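Long-range contact in flavoenzyme PA4991 (Pseudomonas aeruginosa PAO1, PDB 5EZ7), which binds one FAD per subunit and probably works as an FAD-dependent oxidoreductase of the DAO family, on a physiological substrate not yet known: residues M231-A244 with V257-L271. Sequence-based numbering, arbitrary orientation.
With FAD (flavin-adenine dinucleotide), chain B.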
ATOM      1  N   MET A 231       4.863  -8.940 -11.665  1.00 25.88           N
ATOM      2  CA  MET A 231       3.588  -8.446 -12.151  1.00 24.89           C
ATOM      3  C   MET A 231       3.687  -8.161 -13.638  1.00 25.10           C
ATOM      4  O   MET A 231       4.754  -7.807 -14.114  1.00 24.66           O
ATOM      5  CB  MET A 231       3.223  -7.140 -11.442  1.00 24.62           C
ATOM      6  CG  MET A 231       3.131  -7.198  -9.917  1.00 24.59           C
ATOM      7  SD  MET A 231       1.886  -8.315  -9.267  1.00 25.44           S
ATOM      8  CE  MET A 231       0.431  -7.343  -9.679  1.00 25.32           C
ATOM      9  N   VAL A 232       2.557  -8.282 -14.357  1.00 25.31           N
ATOM     10  CA  VAL A 232       2.489  -8.070 -15.789  1.00 25.44           C
ATOM     11  C   VAL A 232       1.531  -6.922 -16.052  1.00 25.34           C
ATOM     12  O   VAL A 232       0.518  -6.798 -15.398  1.00 24.59           O
ATOM     13  CB  VAL A 232       2.010  -9.339 -16.530  1.00 26.44           C
ATOM     14  CG1 VAL A 232       2.025  -9.113 -18.043  1.00 27.21           C
ATOM     15  CG2 VAL A 232       2.919 -10.499 -16.217  1.00 26.96           C
ATOM     16  N   MET A 233       1.862  -6.064 -17.009  1.00 26.43           N
ATOM     17  CA  MET A 233       0.972  -4.955 -17.400  1.00 26.68           C
ATOM     18  C   MET A 233       0.677  -5.094 -18.908  1.00 27.11           C
ATOM     19  O   MET A 233       1.613  -5.293 -19.701  1.00 26.61           O
ATOM     20  CB  MET A 233       1.626  -3.593 -17.141  1.00 27.85           C
ATOM     21  CG  MET A 233       1.845  -3.221 -15.682  1.00 28.91           C
ATOM     22  SD  MET A 233       2.811  -1.702 -15.396  1.00 31.12           S
ATOM     23  CE  MET A 233       4.442  -2.233 -15.813  1.00 30.94           C
ATOM     24  N   VAL A 234      -0.606  -4.992 -19.289  1.00 26.95           N
ATOM     25  CA  VAL A 234      -1.012  -4.903 -20.700  1.00 27.79           C
ATOM     26  C   VAL A 234      -1.699  -3.567 -20.937  1.00 27.44           C
ATOM     27  O   VAL A 234      -2.633  -3.220 -20.216  1.00 26.68           O
ATOM     28  CB  VAL A 234      -2.061  -5.955 -21.099  1.00 28.47           C
ATOM     29  CG1 VAL A 234      -2.074  -6.139 -22.607  1.00 29.84           C
ATOM     30  CG2 VAL A 234      -1.800  -7.246 -20.406  1.00 29.03           C
ATOM     31  N   LYS A 235      -1.269  -2.861 -21.977  1.00 28.06           N
ATOM     32  CA  LYS A 235      -1.872  -1.598 -22.362  1.00 29.14           C
ATOM     33  C   LYS A 235      -2.500  -1.638 -23.787  1.00 29.09           C
ATOM     34  O   LYS A 235      -1.856  -1.970 -24.742  1.00 29.11           O
ATOM     35  CB  LYS A 235      -0.812  -0.504 -22.285  1.00 30.25           C
ATOM     36  CG  LYS A 235      -1.378   0.864 -22.655  1.00 32.41           C
ATOM     37  CD  LYS A 235      -0.470   2.030 -22.237  1.00 33.76           C
ATOM     38  CE  LYS A 235      -1.128   3.322 -22.743  1.00 36.23           C
ATOM     39  NZ  LYS A 235      -0.287   4.531 -22.624  1.00 37.49           N
ATOM     40  N   ALA A 236      -3.758  -1.270 -23.900  1.00 29.77           N
ATOM     41  CA  ALA A 236      -4.436  -1.231 -25.167  1.00 31.30           C
ATOM     42  C   ALA A 236      -5.657  -0.343 -25.103  1.00 32.91           C
ATOM     43  O   ALA A 236      -6.197  -0.074 -24.059  1.00 35.07           O
ATOM     44  CB  ALA A 236      -4.843  -2.636 -25.547  1.00 31.29           C
ATOM     45  N   ALA A 237      -6.077   0.118 -26.244  1.00 35.03           N
ATOM     46  CA  ALA A 237      -7.335   0.813 -26.414  1.00 37.11           C
ATOM     47  C   ALA A 237      -8.571  -0.083 -26.209  1.00 37.62           C
ATOM     48  O   ALA A 237      -9.646   0.413 -25.895  1.00 38.87           O
ATOM     49  CB  ALA A 237      -7.381   1.385 -27.854  1.00 38.67           C
ATOM     50  N   THR A 238      -8.435  -1.380 -26.455  1.00 37.27           N
ATOM     51  CA  THR A 238      -9.590  -2.299 -26.528  1.00 38.51           C
ATOM     52  C   THR A 238     -10.006  -2.876 -25.161  1.00 37.45           C
ATOM     53  O   THR A 238     -10.995  -3.607 -25.058  1.00 37.93           O
ATOM     54  CB  THR A 238      -9.304  -3.493 -27.512  1.00 38.51           C
ATOM     55  OG1 THR A 238      -8.110  -4.182 -27.096  1.00 37.77           O
ATOM     56  CG2 THR A 238      -9.122  -3.007 -28.929  1.00 39.04           C
ATOM     57  N   LEU A 239      -9.254  -2.568 -24.117  1.00 36.12           N
ATOM     58  CA  LEU A 239      -9.523  -3.172 -22.829  1.00 36.39           C
ATOM     59  C   LEU A 239     -10.844  -2.636 -22.257  1.00 37.40           C
ATOM     60  O   LEU A 239     -11.253  -1.552 -22.585  1.00 38.20           O
ATOM     61  CB  LEU A 239      -8.381  -2.955 -21.851  1.00 34.59           C
ATOM     62  CG  LEU A 239      -7.017  -3.344 -22.376  1.00 34.54           C
ATOM     63  CD1 LEU A 239      -5.996  -3.057 -21.273  1.00 34.41           C
ATOM     64  CD2 LEU A 239      -6.935  -4.786 -22.837  1.00 33.87           C
ATOM     65  N   LYS A 240     -11.542  -3.477 -21.506  1.00 38.66           N
ATOM     66  CA  LYS A 240     -12.753  -3.104 -20.817  1.00 39.84           C
ATOM     67  C   LYS A 240     -12.477  -3.297 -19.323  1.00 37.65           C
ATOM     68  O   LYS A 240     -11.700  -4.194 -18.938  1.00 35.60           O
ATOM     69  CB  LYS A 240     -13.929  -3.945 -21.290  1.00 42.71           C
ATOM     70  CG  LYS A 240     -14.209  -3.772 -22.778  1.00 45.79           C
ATOM     71  CD  LYS A 240     -15.642  -4.137 -23.140  1.00 49.34           C
ATOM     72  CE  LYS A 240     -15.957  -4.006 -24.631  1.00 51.31           C
ATOM     73  NZ  LYS A 240     -15.621  -5.253 -25.405  1.00 52.31           N
ATOM     74  N   PRO A 241     -13.080  -2.433 -18.486  1.00 36.61           N
ATOM     75  CA  PRO A 241     -12.791  -2.507 -17.048  1.00 34.68           C
ATOM     76  C   PRO A 241     -13.124  -3.899 -16.419  1.00 33.90           C
ATOM     77  O   PRO A 241     -14.134  -4.533 -16.751  1.00 34.91           O
ATOM     78  CB  PRO A 241     -13.637  -1.403 -16.431  1.00 35.56           C
ATOM     79  CG  PRO A 241     -14.201  -0.612 -17.558  1.00 37.15           C
ATOM     80  CD  PRO A 241     -14.047  -1.369 -18.835  1.00 37.33           C
ATOM     81  N   LEU A 242     -12.237  -4.320 -15.528  1.00 31.15           N
ATOM     82  CA  LEU A 242     -12.280  -5.563 -14.865  1.00 30.87           C
ATOM     83  C   LEU A 242     -11.453  -5.515 -13.566  1.00 30.23           C
ATOM     84  O   LEU A 242     -10.263  -5.040 -13.546  1.00 28.44           O
ATOM     85  CB  LEU A 242     -11.665  -6.590 -15.774  1.00 31.29           C
ATOM     86  CG  LEU A 242     -11.576  -8.016 -15.257  1.00 31.38           C
ATOM     87  CD1 LEU A 242     -12.943  -8.563 -14.787  1.00 32.89           C
ATOM     88  CD2 LEU A 242     -10.980  -8.817 -16.386  1.00 31.27           C
ATOM     89  N   TYR A 243     -12.066  -6.019 -12.495  1.00 30.31           N
ATOM     90  CA  TYR A 243     -11.427  -6.096 -11.167  1.00 29.87           C
ATOM     91  C   TYR A 243     -11.815  -7.452 -10.576  1.00 31.62           C
ATOM     92  O   TYR A 243     -12.943  -7.608 -10.119  1.00 32.85           O
ATOM     93  CB  TYR A 243     -11.895  -4.932 -10.279  1.00 29.19           C
ATOM     94  CG  TYR A 243     -11.652  -3.594 -10.940  1.00 28.37           C
ATOM     95  CD1 TYR A 243     -12.561  -3.050 -11.854  1.00 28.98           C
ATOM     96  CD2 TYR A 243     -10.486  -2.895 -10.696  1.00 26.50           C
ATOM     97  CE1 TYR A 243     -12.298  -1.831 -12.470  1.00 28.68           C
ATOM     98  CE2 TYR A 243     -10.223  -1.693 -11.314  1.00 25.85           C
ATOM     99  CZ  TYR A 243     -11.115  -1.169 -12.199  1.00 27.19           C
ATOM    100  OH  TYR A 243     -10.787   0.026 -12.801  1.00 27.22           O
ATOM    101  N   ALA A 244     -10.920  -8.443 -10.623  1.00 32.08           N
ATOM    102  CA  ALA A 244     -11.334  -9.793 -10.304  1.00 34.11           C
ATOM    103  C   ALA A 244     -10.208 -10.749  -9.940  1.00 34.41           C
ATOM    104  O   ALA A 244      -9.108 -10.631 -10.444  1.00 34.56           O
ATOM    105  CB  ALA A 244     -12.144 -10.359 -11.469  1.00 35.62           C
ATOM    106  N   VAL A 257      -6.869  -9.504 -11.767  1.00 29.80           N
ATOM    107  CA  VAL A 257      -6.889  -8.378 -12.691  1.00 29.26           C
ATOM    108  C   VAL A 257      -7.431  -7.116 -12.032  1.00 27.98           C
ATOM    109  O   VAL A 257      -8.501  -7.128 -11.453  1.00 27.68           O
ATOM    110  CB  VAL A 257      -7.755  -8.637 -13.942  1.00 30.57           C
ATOM    111  CG1 VAL A 257      -7.611  -7.499 -14.960  1.00 30.14           C
ATOM    112  CG2 VAL A 257      -7.364  -9.939 -14.606  1.00 31.64           C
ATOM    113  N   THR A 258      -6.698  -6.024 -12.188  1.00 26.78           N
ATOM    114  CA  THR A 258      -7.233  -4.675 -11.962  1.00 26.88           C
ATOM    115  C   THR A 258      -7.013  -3.814 -13.206  1.00 26.28           C
ATOM    116  O   THR A 258      -6.052  -4.022 -13.952  1.00 25.80           O
ATOM    117  CB  THR A 258      -6.589  -4.054 -10.709  1.00 26.95           C
ATOM    118  OG1 THR A 258      -5.149  -4.213 -10.752  1.00 25.92           O
ATOM    119  CG2 THR A 258      -7.119  -4.786  -9.476  1.00 27.37           C
ATOM    120  N   THR A 259      -7.941  -2.900 -13.478  1.00 26.83           N
ATOM    121  CA  THR A 259      -7.850  -1.994 -14.641  1.00 26.89           C
ATOM    122  C   THR A 259      -7.491  -0.566 -14.202  1.00 26.49           C
ATOM    123  O   THR A 259      -8.126  -0.015 -13.314  1.00 26.45           O
ATOM    124  CB  THR A 259      -9.156  -1.988 -15.452  1.00 27.72           C
ATOM    125  OG1 THR A 259      -9.421  -3.324 -15.848  1.00 28.22           O
ATOM    126  CG2 THR A 259      -9.043  -1.078 -16.737  1.00 28.03           C
ATOM    127  N   HIS A 260      -6.510   0.027 -14.883  1.00 26.69           N
ATOM    128  CA  HIS A 260      -5.998   1.355 -14.563  1.00 27.33           C
ATOM    129  C   HIS A 260      -6.023   2.313 -15.785  1.00 29.18           C
ATOM    130  O   HIS A 260      -5.244   2.142 -16.701  1.00 28.56           O
ATOM    131  CB  HIS A 260      -4.605   1.204 -13.972  1.00 26.06           C
ATOM    132  CG  HIS A 260      -4.556   0.208 -12.842  1.00 26.34           C
ATOM    133  ND1 HIS A 260      -4.718   0.563 -11.512  1.00 25.76           N
ATOM    134  CD2 HIS A 260      -4.426  -1.139 -12.853  1.00 25.98           C
ATOM    135  CE1 HIS A 260      -4.679  -0.518 -10.759  1.00 25.69           C
ATOM    136  NE2 HIS A 260      -4.506  -1.566 -11.543  1.00 26.50           N
ATOM    137  N   PRO A 261      -6.928   3.322 -15.792  1.00 32.78           N
ATOM    138  CA  PRO A 261      -6.937   4.351 -16.843  1.00 36.26           C
ATOM    139  C   PRO A 261      -5.609   5.087 -16.976  1.00 36.89           C
ATOM    140  O   PRO A 261      -4.950   5.304 -15.992  1.00 34.89           O
ATOM    141  CB  PRO A 261      -8.014   5.332 -16.366  1.00 37.59           C
ATOM    142  CG  PRO A 261      -8.903   4.517 -15.491  1.00 37.34           C
ATOM    143  CD  PRO A 261      -7.959   3.610 -14.775  1.00 35.02           C
ATOM    144  N   THR A 262      -5.224   5.444 -18.193  1.00 39.51           N
ATOM    145  CA  THR A 262      -4.002   6.191 -18.384  1.00 41.37           C
ATOM    146  C   THR A 262      -4.324   7.572 -18.866  1.00 44.78           C
ATOM    147  O   THR A 262      -5.416   7.817 -19.368  1.00 45.25           O
ATOM    148  CB  THR A 262      -3.002   5.479 -19.319  1.00 41.30           C
ATOM    149  OG1 THR A 262      -3.612   5.114 -20.572  1.00 43.57           O
ATOM    150  CG2 THR A 262      -2.500   4.255 -18.654  1.00 40.51           C
ATOM    151  N   ARG A 263      -3.375   8.486 -18.684  1.00 49.37           N
ATOM    152  CA  ARG A 263      -3.568   9.910 -19.097  1.00 53.30           C
ATOM    153  C   ARG A 263      -3.921  10.117 -20.549  1.00 51.12           C
ATOM    154  O   ARG A 263      -4.630  11.038 -20.850  1.00 53.66           O
ATOM    155  CB  ARG A 263      -2.349  10.780 -18.763  1.00 57.39           C
ATOM    156  CG  ARG A 263      -2.388  11.334 -17.348  1.00 60.44           C
ATOM    157  CD  ARG A 263      -1.153  12.153 -17.012  1.00 64.01           C
ATOM    158  NE  ARG A 263      -0.490  11.585 -15.825  1.00 66.70           N
ATOM    159  CZ  ARG A 263       0.630  10.847 -15.815  1.00 69.67           C
ATOM    160  NH1 ARG A 263       1.293  10.563 -16.945  1.00 70.38           N
ATOM    161  NH2 ARG A 263       1.117  10.395 -14.640  1.00 70.93           N
ATOM    162  N   ASP A 264      -3.423   9.269 -21.435  1.00 49.71           N
ATOM    163  CA  ASP A 264      -3.744   9.340 -22.867  1.00 50.39           C
ATOM    164  C   ASP A 264      -5.056   8.638 -23.293  1.00 50.11           C
ATOM    165  O   ASP A 264      -5.277   8.460 -24.489  1.00 51.33           O
ATOM    166  CB  ASP A 264      -2.597   8.743 -23.678  1.00 51.86           C
ATOM    167  CG  ASP A 264      -2.412   7.237 -23.422  1.00 53.59           C
ATOM    168  OD1 ASP A 264      -3.354   6.516 -22.984  1.00 54.97           O
ATOM    169  OD2 ASP A 264      -1.290   6.760 -23.631  1.00 54.42           O
ATOM    170  N   GLY A 265      -5.896   8.204 -22.345  1.00 48.22           N
ATOM    171  CA  GLY A 265      -7.221   7.643 -22.679  1.00 48.79           C
ATOM    172  C   GLY A 265      -7.282   6.138 -22.993  1.00 47.08           C
ATOM    173  O   GLY A 265      -8.334   5.617 -23.323  1.00 45.53           O
ATOM    174  N   GLN A 266      -6.158   5.443 -22.869  1.00 45.31           N
ATOM    175  CA  GLN A 266      -6.140   4.004 -22.891  1.00 43.13           C
ATOM    176  C   GLN A 266      -6.264   3.513 -21.452  1.00 39.68           C
ATOM    177  O   GLN A 266      -6.470   4.326 -20.537  1.00 38.82           O
ATOM    178  CB  GLN A 266      -4.860   3.520 -23.570  1.00 44.38           C
ATOM    179  CG  GLN A 266      -4.831   3.885 -25.041  1.00 46.98           C
ATOM    180  CD  GLN A 266      -3.726   3.208 -25.847  1.00 48.24           C
ATOM    181  OE1 GLN A 266      -3.003   2.315 -25.378  1.00 46.97           O
ATOM    182  NE2 GLN A 266      -3.622   3.618 -27.099  1.00 50.22           N
ATOM    183  N   SER A 267      -6.198   2.187 -21.284  1.00 36.66           N
ATOM    184  CA  SER A 267      -6.238   1.513 -19.998  1.00 34.56           C
ATOM    185  C   SER A 267      -5.126   0.556 -19.914  1.00 32.26           C
ATOM    186  O   SER A 267      -4.554   0.168 -20.922  1.00 32.21           O
ATOM    187  CB  SER A 267      -7.484   0.676 -19.838  1.00 35.24           C
ATOM    188  OG  SER A 267      -8.596   1.447 -20.128  1.00 38.59           O
ATOM    189  N   VAL A 268      -4.872   0.122 -18.693  1.00 30.55           N
ATOM    190  CA  VAL A 268      -3.898  -0.910 -18.458  1.00 30.88           C
ATOM    191  C   VAL A 268      -4.539  -1.948 -17.552  1.00 30.14           C
ATOM    192  O   VAL A 268      -5.167  -1.600 -16.551  1.00 30.53           O
ATOM    193  CB  VAL A 268      -2.610  -0.357 -17.794  1.00 31.05           C
ATOM    194  CG1 VAL A 268      -1.618  -1.466 -17.496  1.00 29.88           C
ATOM    195  CG2 VAL A 268      -1.956   0.697 -18.691  1.00 32.65           C
ATOM    196  N   TRP A 269      -4.382  -3.208 -17.934  1.00 28.80           N
ATOM    197  CA  TRP A 269      -4.727  -4.339 -17.088  1.00 27.99           C
ATOM    198  C   TRP A 269      -3.465  -4.757 -16.368  1.00 27.60           C
ATOM    199  O   TRP A 269      -2.480  -5.112 -17.001  1.00 28.27           O
ATOM    200  CB  TRP A 269      -5.204  -5.555 -17.911  1.00 27.38           C
ATOM    201  CG  TRP A 269      -6.629  -5.561 -18.327  1.00 27.38           C
ATOM    202  CD1 TRP A 269      -7.637  -4.777 -17.847  1.00 27.55           C
ATOM    203  CD2 TRP A 269      -7.229  -6.449 -19.281  1.00 27.60           C
ATOM    204  NE1 TRP A 269      -8.822  -5.110 -18.453  1.00 28.26           N
ATOM    205  CE2 TRP A 269      -8.598  -6.136 -19.340  1.00 28.35           C
ATOM    206  CE3 TRP A 269      -6.732  -7.483 -20.103  1.00 27.91           C
ATOM    207  CZ2 TRP A 269      -9.492  -6.821 -20.196  1.00 29.22           C
ATOM    208  CZ3 TRP A 269      -7.619  -8.162 -20.955  1.00 28.75           C
ATOM    209  CH2 TRP A 269      -8.979  -7.826 -20.986  1.00 29.17           C
ATOM    210  N   TYR A 270      -3.540  -4.772 -15.055  1.00 27.30           N
ATOM    211  CA  TYR A 270      -2.444  -5.104 -14.178  1.00 26.84           C
ATOM    212  C   TYR A 270      -2.725  -6.493 -13.612  1.00 27.02           C
ATOM    213  O   TYR A 270      -3.787  -6.711 -13.005  1.00 26.90           O
ATOM    214  CB  TYR A 270      -2.409  -4.040 -13.082  1.00 26.55           C
ATOM    215  CG  TYR A 270      -1.191  -3.982 -12.214  1.00 27.24           C
ATOM    216  CD1 TYR A 270       0.057  -4.345 -12.674  1.00 27.82           C
ATOM    217  CD2 TYR A 270      -1.283  -3.482 -10.912  1.00 27.96           C
ATOM    218  CE1 TYR A 270       1.183  -4.263 -11.844  1.00 28.18           C
ATOM    219  CE2 TYR A 270      -0.175  -3.401 -10.089  1.00 27.81           C
ATOM    220  CZ  TYR A 270       1.063  -3.798 -10.556  1.00 27.41           C
ATOM    221  OH  TYR A 270       2.180  -3.715  -9.737  1.00 27.87           O
ATOM    222  N   LEU A 271      -1.792  -7.421 -13.823  1.00 26.72           N
ATOM    223  CA  LEU A 271      -1.991  -8.799 -13.468  1.00 27.91           C
ATOM    224  C   LEU A 271      -1.107  -9.261 -12.332  1.00 27.01           C
ATOM    225  O   LEU A 271       0.111  -9.370 -12.502  1.00 26.71           O
ATOM    226  CB  LEU A 271      -1.726  -9.716 -14.669  1.00 30.14           C
ATOM    227  CG  LEU A 271      -2.266  -9.403 -16.069  1.00 31.91           C
ATOM    228  CD1 LEU A 271      -1.873 -10.541 -17.005  1.00 33.80           C
ATOM    229  CD2 LEU A 271      -3.773  -9.228 -16.112  1.00 32.41           C
TER
HETATM  230  PA  FAD B 401       5.935   1.160   1.166  1.00 21.83           P
HETATM  231  O1A FAD B 401       4.777   1.525   0.296  1.00 22.23           O
HETATM  232  O2A FAD B 401       7.063   0.324   0.627  1.00 22.92           O
HETATM  233  O5B FAD B 401       6.506   2.519   1.750  1.00 22.00           O
HETATM  234  C5B FAD B 401       7.746   2.597   2.424  1.00 21.75           C
HETATM  235  C4B FAD B 401       8.249   4.008   2.206  1.00 22.00           C
HETATM  236  O4B FAD B 401       9.410   4.229   3.023  1.00 22.11           O
HETATM  237  C3B FAD B 401       8.630   4.249   0.742  1.00 21.47           C
HETATM  238  O3B FAD B 401       7.927   5.373   0.209  1.00 20.71           O
HETATM  239  C2B FAD B 401      10.129   4.479   0.806  1.00 21.75           C
HETATM  240  O2B FAD B 401      10.636   5.396  -0.160  1.00 21.59           O
HETATM  241  C1B FAD B 401      10.332   4.964   2.244  1.00 22.29           C
HETATM  242  N9A FAD B 401      11.681   4.704   2.761  1.00 23.63           N
HETATM  243  C8A FAD B 401      12.390   3.571   2.617  1.00 23.09           C
HETATM  244  N7A FAD B 401      13.587   3.699   3.215  1.00 22.98           N
HETATM  245  C5A FAD B 401      13.648   4.921   3.759  1.00 22.53           C
HETATM  246  C6A FAD B 401      14.651   5.676   4.522  1.00 22.02           C
HETATM  247  N6A FAD B 401      15.820   5.087   4.818  1.00 21.48           N
HETATM  248  N1A FAD B 401      14.351   6.924   4.917  1.00 21.89           N
HETATM  249  C2A FAD B 401      13.168   7.489   4.613  1.00 23.02           C
HETATM  250  N3A FAD B 401      12.204   6.858   3.910  1.00 23.01           N
HETATM  251  C4A FAD B 401      12.393   5.592   3.462  1.00 23.21           C
HETATM  252  N1  FAD B 401      -2.240  -4.953  -0.491  1.00 25.77           N
HETATM  253  C2  FAD B 401      -3.588  -4.907  -0.539  1.00 27.75           C
HETATM  254  O2  FAD B 401      -4.227  -4.740   0.527  1.00 27.67           O
HETATM  255  N3  FAD B 401      -4.271  -5.034  -1.689  1.00 28.72           N
HETATM  256  C4  FAD B 401      -3.666  -5.218  -2.860  1.00 27.76           C
HETATM  257  O4  FAD B 401      -4.320  -5.321  -3.916  1.00 30.67           O
HETATM  258  C4X FAD B 401      -2.201  -5.278  -2.890  1.00 26.84           C
HETATM  259  N5  FAD B 401      -1.533  -5.465  -4.044  1.00 25.45           N
HETATM  260  C5X FAD B 401      -0.188  -5.506  -4.060  1.00 25.90           C
HETATM  261  C6  FAD B 401       0.462  -5.684  -5.275  1.00 26.70           C
HETATM  262  C7  FAD B 401       1.840  -5.728  -5.337  1.00 27.46           C
HETATM  263  C7M FAD B 401       2.519  -5.903  -6.662  1.00 28.68           C
HETATM  264  C8  FAD B 401       2.633  -5.556  -4.094  1.00 27.98           C
HETATM  265  C8M FAD B 401       4.147  -5.581  -4.097  1.00 29.21           C
HETATM  266  C9  FAD B 401       1.982  -5.390  -2.885  1.00 26.84           C
HETATM  267  C9A FAD B 401       0.592  -5.357  -2.805  1.00 26.41           C
HETATM  268  N10 FAD B 401      -0.107  -5.177  -1.578  1.00 25.88           N
HETATM  269  C10 FAD B 401      -1.505  -5.120  -1.596  1.00 25.92           C
HETATM  270  C1' FAD B 401       0.592  -4.997  -0.316  1.00 25.48           C
HETATM  271  C2' FAD B 401       0.860  -3.513  -0.135  1.00 24.66           C
HETATM  272  O2' FAD B 401       1.336  -2.912  -1.347  1.00 25.37           O
HETATM  273  C3' FAD B 401       1.841  -3.274   1.004  1.00 24.13           C
HETATM  274  O3' FAD B 401       1.462  -4.103   2.121  1.00 24.08           O
HETATM  275  C4' FAD B 401       1.833  -1.809   1.432  1.00 22.82           C
HETATM  276  O4' FAD B 401       1.714  -0.931   0.312  1.00 23.27           O
HETATM  277  C5' FAD B 401       3.100  -1.443   2.180  1.00 22.30           C
HETATM  278  O5' FAD B 401       2.971  -0.110   2.695  1.00 20.74           O
HETATM  279  P   FAD B 401       4.222   0.557   3.430  1.00 20.30           P
HETATM  280  O1P FAD B 401       3.945   2.029   3.594  1.00 21.17           O
HETATM  281  O2P FAD B 401       4.506  -0.289   4.618  1.00 20.45           O
HETATM  282  O3P FAD B 401       5.430   0.276   2.412  1.00 20.67           O
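Val232 and Val234 exchange paired backbone hydrogen bonds with Leu271 and Trp269, so that strands 231-236 and 267-271 run antiparallel (161° between axes, 4.6 Å apart at closest); Ala244 and Val257 form a separate hydrogen-bonded pair beyond the connecting loop. That loop closes over one face and an edge of Trp269, while Val257 CG1 meets the opposite face. Leu239 CD2 lies over one face of the Trp269 indole, 3.8 Å from the centroid of its six-membered ring and 8° off the normal, a CH-pi contact. At the ring edge Trp269 NE1 donates to Lys240 O (3.1 Å), close to the indole plane, which helps fix the ring's rotation. Thr259 OG1 donates to Leu242 O at 3.0 Å. Met231, bent at chi2 and chi3, carries its CE over the phenol ring, 3.9 Å from the Tyr270 centroid, while its CG meets FAD C7M at 3.6 Å. Both residues belong to the FAD pocket, so this end of the sheet borders the flavin's methyl C7M. Near the hairpin turn, the extended Lys235 brings NZ to Asp264 OD2 (2.6 Å) on the syn side, a salt bridge; Asp264 OD1 accepts from Thr262 OG1 and, in an Asx turn, Gln266 N. Tyr270 OH bonds to Lys48 O, helix 386-389 packs Trp387 against Met233 and Val268, and strand 309-320 continues the mixed sheet beyond strand 224-236.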